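Putative triphosphoribosyl-dephospho-coA synthase (Archaeoglobus fulgidus DSM 4304, PDB 3H9P) is of unproven function but probably binds ATP and may act as a triphosphoribosyl-dephospho-CoA synthase. Local coordinates at residues L177-H180 and L181-K184; A199-I202 and T203-E207. All blocks are in the same frame, centred on the assembly; numbering follows the deposited sequence.

Contact 1 (L177-H180 and L181-K184)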
# COMPACT_ATOMS: atom_id res chain seq x y z
N LEU A 177 -15.49 -12.02 -20.34
CA LEU A 177 -15.49 -11.25 -19.08
C LEU A 177 -14.07 -10.92 -18.65
O LEU A 177 -13.76 -9.78 -18.35
CB LEU A 177 -16.22 -11.95 -17.93
CG LEU A 177 -16.21 -11.11 -16.61
CD1 LEU A 177 -16.64 -9.63 -16.82
CD2 LEU A 177 -17.04 -11.70 -15.50
N TYR A 178 -13.21 -11.93 -18.63
CA TYR A 178 -11.86 -11.75 -18.14
C TYR A 178 -11.13 -10.65 -18.91
O TYR A 178 -10.51 -9.76 -18.30
CB TYR A 178 -11.10 -13.09 -18.20
CG TYR A 178 -9.66 -12.98 -17.81
CD1 TYR A 178 -9.28 -12.88 -16.47
CD2 TYR A 178 -8.66 -12.97 -18.79
CE1 TYR A 178 -7.91 -12.78 -16.10
CE2 TYR A 178 -7.32 -12.86 -18.45
CZ TYR A 178 -6.95 -12.77 -17.11
OH TYR A 178 -5.61 -12.67 -16.78
N TYR A 179 -11.20 -10.68 -20.24
CA TYR A 179 -10.49 -9.65 -21.02
C TYR A 179 -11.09 -8.25 -20.87
O TYR A 179 -10.36 -7.25 -20.79
CB TYR A 179 -10.21 -10.08 -22.47
CG TYR A 179 -9.18 -11.20 -22.53
CD1 TYR A 179 -7.81 -10.92 -22.59
CD2 TYR A 179 -9.56 -12.54 -22.49
CE1 TYR A 179 -6.85 -11.93 -22.62
CE2 TYR A 179 -8.61 -13.57 -22.53
CZ TYR A 179 -7.25 -13.25 -22.58
OH TYR A 179 -6.30 -14.26 -22.61
N HIS A 180 -12.42 -8.20 -20.76
CA HIS A 180 -13.11 -6.99 -20.37
C HIS A 180 -12.56 -6.40 -19.08
O HIS A 180 -12.25 -5.20 -19.03
CB HIS A 180 -14.57 -7.30 -20.18
CG HIS A 180 -15.40 -6.12 -19.82
ND1 HIS A 180 -15.72 -5.14 -20.74
CD2 HIS A 180 -16.01 -5.77 -18.66
CE1 HIS A 180 -16.50 -4.23 -20.16
NE2 HIS A 180 -16.68 -4.59 -18.90
N LEU A 181 -12.49 -7.21 -18.01
CA LEU A 181 -12.00 -6.67 -16.73
C LEU A 181 -10.50 -6.32 -16.87
O LEU A 181 -10.05 -5.27 -16.39
CB LEU A 181 -12.27 -7.62 -15.57
CG LEU A 181 -13.75 -7.95 -15.28
CD1 LEU A 181 -13.97 -9.09 -14.23
CD2 LEU A 181 -14.49 -6.72 -14.88
N LEU A 182 -9.75 -7.16 -17.57
CA LEU A 182 -8.35 -6.89 -17.83
C LEU A 182 -8.13 -5.52 -18.53
O LEU A 182 -7.21 -4.77 -18.18
CB LEU A 182 -7.71 -8.04 -18.63
CG LEU A 182 -6.18 -8.19 -18.61
CD1 LEU A 182 -5.62 -8.49 -17.18
CD2 LEU A 182 -5.73 -9.23 -19.61
N SER A 183 -8.98 -5.17 -19.50
CA SER A 183 -8.80 -3.84 -20.14
C SER A 183 -9.32 -2.62 -19.36
O SER A 183 -9.17 -1.48 -19.81
CB SER A 183 -9.25 -3.77 -21.62
OG SER A 183 -9.91 -4.92 -22.07
N LYS A 184 -9.91 -2.84 -18.20
CA LYS A 184 -10.63 -1.76 -17.55
C LYS A 184 -9.94 -1.37 -16.25
O LYS A 184 -9.93 -0.21 -15.86
CB LYS A 184 -12.07 -2.22 -17.30
CG LYS A 184 -13.05 -1.16 -16.97
CD LYS A 184 -14.40 -1.80 -16.72
CE LYS A 184 -15.49 -0.78 -16.53
NZ LYS A 184 -16.18 -0.60 -17.82
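Ser183 doubles the grip on the carbonyl oxygen of Tyr179, four residues back. Its backbone N gives the i to i+4 helix bond, and its side-chain OG donates a second hydrogen bond to Tyr179 O over 2.7 Å. The two donors come from opposite faces of the carbonyl plane, OG the more steeply tilted, so one oxygen serves both. A serine suits this place because its hydroxyl is short enough to fold back on the preceding turn. Just before it, Leu181 N and Leu182 N bond in the same regular way to Leu177 O and Tyr178 O.

The apolar contacts follow the helix pitch. Leu177 CD1 lies 3.7 Å from Leu181 CG, and both side chains are buried against helices 155-167 and 230-246. Leu182 carries CG anti to its own N (chi1 -160°), a torsion that lays CD2 alongside both tyrosines, 4.1 Å from Tyr178 CE2 and 4.0 Å from Tyr179 CD1. One methyl of the branched leucine thereby touches both rings, while the residue also meets helix 196-208.

Of the polar ends, Lys184 NZ stands 4.2 Å from His180 NE2, their side chains running the same way. The lysine's salt bridge is to Glu159; the histidine ring in turn stacks on Phe163. Taken together, this is the C-terminal part of helix 171-182 in an all-helical fold, its carbonyls bonded by backbone and serine hydroxyl and its side chains packed against helices 155-167, 230-246 and 196-208.

Contact 2 (A199-I202 and T203-E207)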
# COMPACT_ATOMS: atom_id res chain seq x y z
N ALA A 199 1.35 -2.03 -15.23
CA ALA A 199 -0.08 -2.35 -15.02
C ALA A 199 -1.03 -1.60 -16.01
O ALA A 199 -1.95 -2.19 -16.58
CB ALA A 199 -0.47 -2.12 -13.57
N GLU A 200 -0.81 -0.30 -16.20
CA GLU A 200 -1.65 0.49 -17.12
C GLU A 200 -1.49 -0.04 -18.52
O GLU A 200 -2.44 -0.04 -19.31
CB GLU A 200 -1.26 1.97 -17.09
CG GLU A 200 -2.41 2.91 -16.83
CD GLU A 200 -2.46 3.38 -15.38
OE1 GLU A 200 -1.80 4.39 -15.05
OE2 GLU A 200 -3.16 2.76 -14.57
N LYS A 201 -0.30 -0.55 -18.81
CA LYS A 201 0.00 -1.00 -20.15
C LYS A 201 -0.75 -2.28 -20.50
O LYS A 201 -1.06 -2.50 -21.65
CB LYS A 201 1.50 -1.20 -20.34
CG LYS A 201 1.94 -0.97 -21.77
CD LYS A 201 2.18 0.49 -22.11
CE LYS A 201 3.09 0.61 -23.33
NZ LYS A 201 3.41 2.04 -23.73
N ILE A 202 -1.03 -3.10 -19.49
CA ILE A 202 -1.82 -4.32 -19.64
C ILE A 202 -3.21 -3.98 -20.10
O ILE A 202 -3.74 -4.63 -20.99
CB ILE A 202 -1.93 -5.10 -18.30
CG1 ILE A 202 -0.54 -5.47 -17.78
CG2 ILE A 202 -2.82 -6.39 -18.44
CD1 ILE A 202 0.25 -6.23 -18.75
N THR A 203 -3.81 -2.96 -19.51
CA THR A 203 -5.14 -2.59 -19.93
C THR A 203 -5.12 -2.27 -21.42
O THR A 203 -5.99 -2.73 -22.15
CB THR A 203 -5.73 -1.47 -19.10
OG1 THR A 203 -5.00 -0.28 -19.37
CG2 THR A 203 -5.66 -1.81 -17.62
N GLU A 204 -4.09 -1.56 -21.88
CA GLU A 204 -4.00 -1.19 -23.30
C GLU A 204 -3.74 -2.38 -24.21
O GLU A 204 -4.26 -2.42 -25.35
CB GLU A 204 -2.96 -0.09 -23.54
CG GLU A 204 -3.34 1.19 -22.81
CD GLU A 204 -2.22 2.21 -22.73
OE1 GLU A 204 -1.05 1.83 -22.93
OE2 GLU A 204 -2.51 3.40 -22.45
N TRP A 205 -2.94 -3.33 -23.72
CA TRP A 205 -2.65 -4.54 -24.51
C TRP A 205 -3.87 -5.41 -24.49
O TRP A 205 -4.23 -6.00 -25.52
CB TRP A 205 -1.47 -5.33 -23.95
CG TRP A 205 -0.17 -4.57 -23.95
CD1 TRP A 205 0.20 -3.55 -24.80
CD2 TRP A 205 0.94 -4.77 -23.07
NE1 TRP A 205 1.45 -3.10 -24.47
CE2 TRP A 205 1.93 -3.83 -23.42
CE3 TRP A 205 1.19 -5.66 -22.01
CZ2 TRP A 205 3.17 -3.77 -22.76
CZ3 TRP A 205 2.40 -5.57 -21.34
CH2 TRP A 205 3.38 -4.63 -21.71
N ALA A 206 -4.54 -5.48 -23.33
CA ALA A 206 -5.76 -6.27 -23.23
C ALA A 206 -6.80 -5.77 -24.22
O ALA A 206 -7.41 -6.58 -24.89
CB ALA A 206 -6.34 -6.31 -21.79
N GLU A 207 -6.99 -4.46 -24.34
CA GLU A 207 -8.10 -3.97 -25.17
C GLU A 207 -7.80 -4.20 -26.65
O GLU A 207 -8.68 -4.14 -27.48
CB GLU A 207 -8.47 -2.50 -24.90
CG GLU A 207 -7.38 -1.51 -25.20
CD GLU A 207 -7.76 -0.08 -24.82
OE1 GLU A 207 -8.90 0.15 -24.35
OE2 GLU A 207 -6.92 0.83 -25.04
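Lys201 lays its aliphatic stem over the indole of Trp205, one helical turn further on. CB sits 4.1 Å from the centroid of the six-membered ring of Trp205, only 19° off the ring normal, a CH-pi contact over the face. The chain of Lys201 then bends at chi2 (84°), and CG overhangs the rim of that ring beside CZ2 and CE2, a tight 3.2 Å from Trp205 CZ2. On the same side of the indole, Lys201 O stands 3.2 Å above the plane of the Trp205 ring, offset toward the rim, while accepting the helix bond from Trp205 N. The lysine thus offers methylenes to the ring and still carries its amine onward, to 4.5 Å between NZ and Glu204 OE1, opposite charges near each other but not in contact.

The six-membered ring also meets Ile202, whose CD1 lies 3.4 Å from Trp205 CZ3. Isoleucine suits this position: its longer branch reaches the indole, while the residue as a whole is buried, touching Leu182 of helix 171-182 and Leu222 of helix 212-225. Such i to i+3 and i to i+4 side-chain contacts run along one flank of an amphipathic helix, here 196-208, in an all-helical fold; on Trp205 they are joined by an edge-to-face contact with Tyr198. Without the indole, as with an alanine here, the Lys201 stem would probably lose the face it covers and Ile202 CD1 the rim it touches, with a gap opened toward Leu218.

Away from the indole, Thr203 turns OG1 between its own N and carbonyl carbon (chi1 68°), from where it donates a 2.6 Å hydrogen bond to Glu200 O. The same oxygen accepts only a weak bond from Glu204 N, so the hydroxyl supplies the firmer hold.

Overall arrangement
The two contacts follow one another along the chain, contact 1 closing at the end of helix 171-182 before contact 2 opens within helix 196-208, with helix 188-194 between them. In space they are neighbours, their centres about 9 Å apart and on the same side of the chain's centre. They meet by packing: Leu182 O lies 3.4 Å from Thr203 CG2, and Ser183 CB lies 3.6 Å from Glu207 CB. Contact 1 lies nearer the chain's centre, about 14 Å from it, against about 20 Å for contact 2. Helix 212-225 touches both, joining them in one helical cluster. The partner chain of the dimeric assembly touches neither.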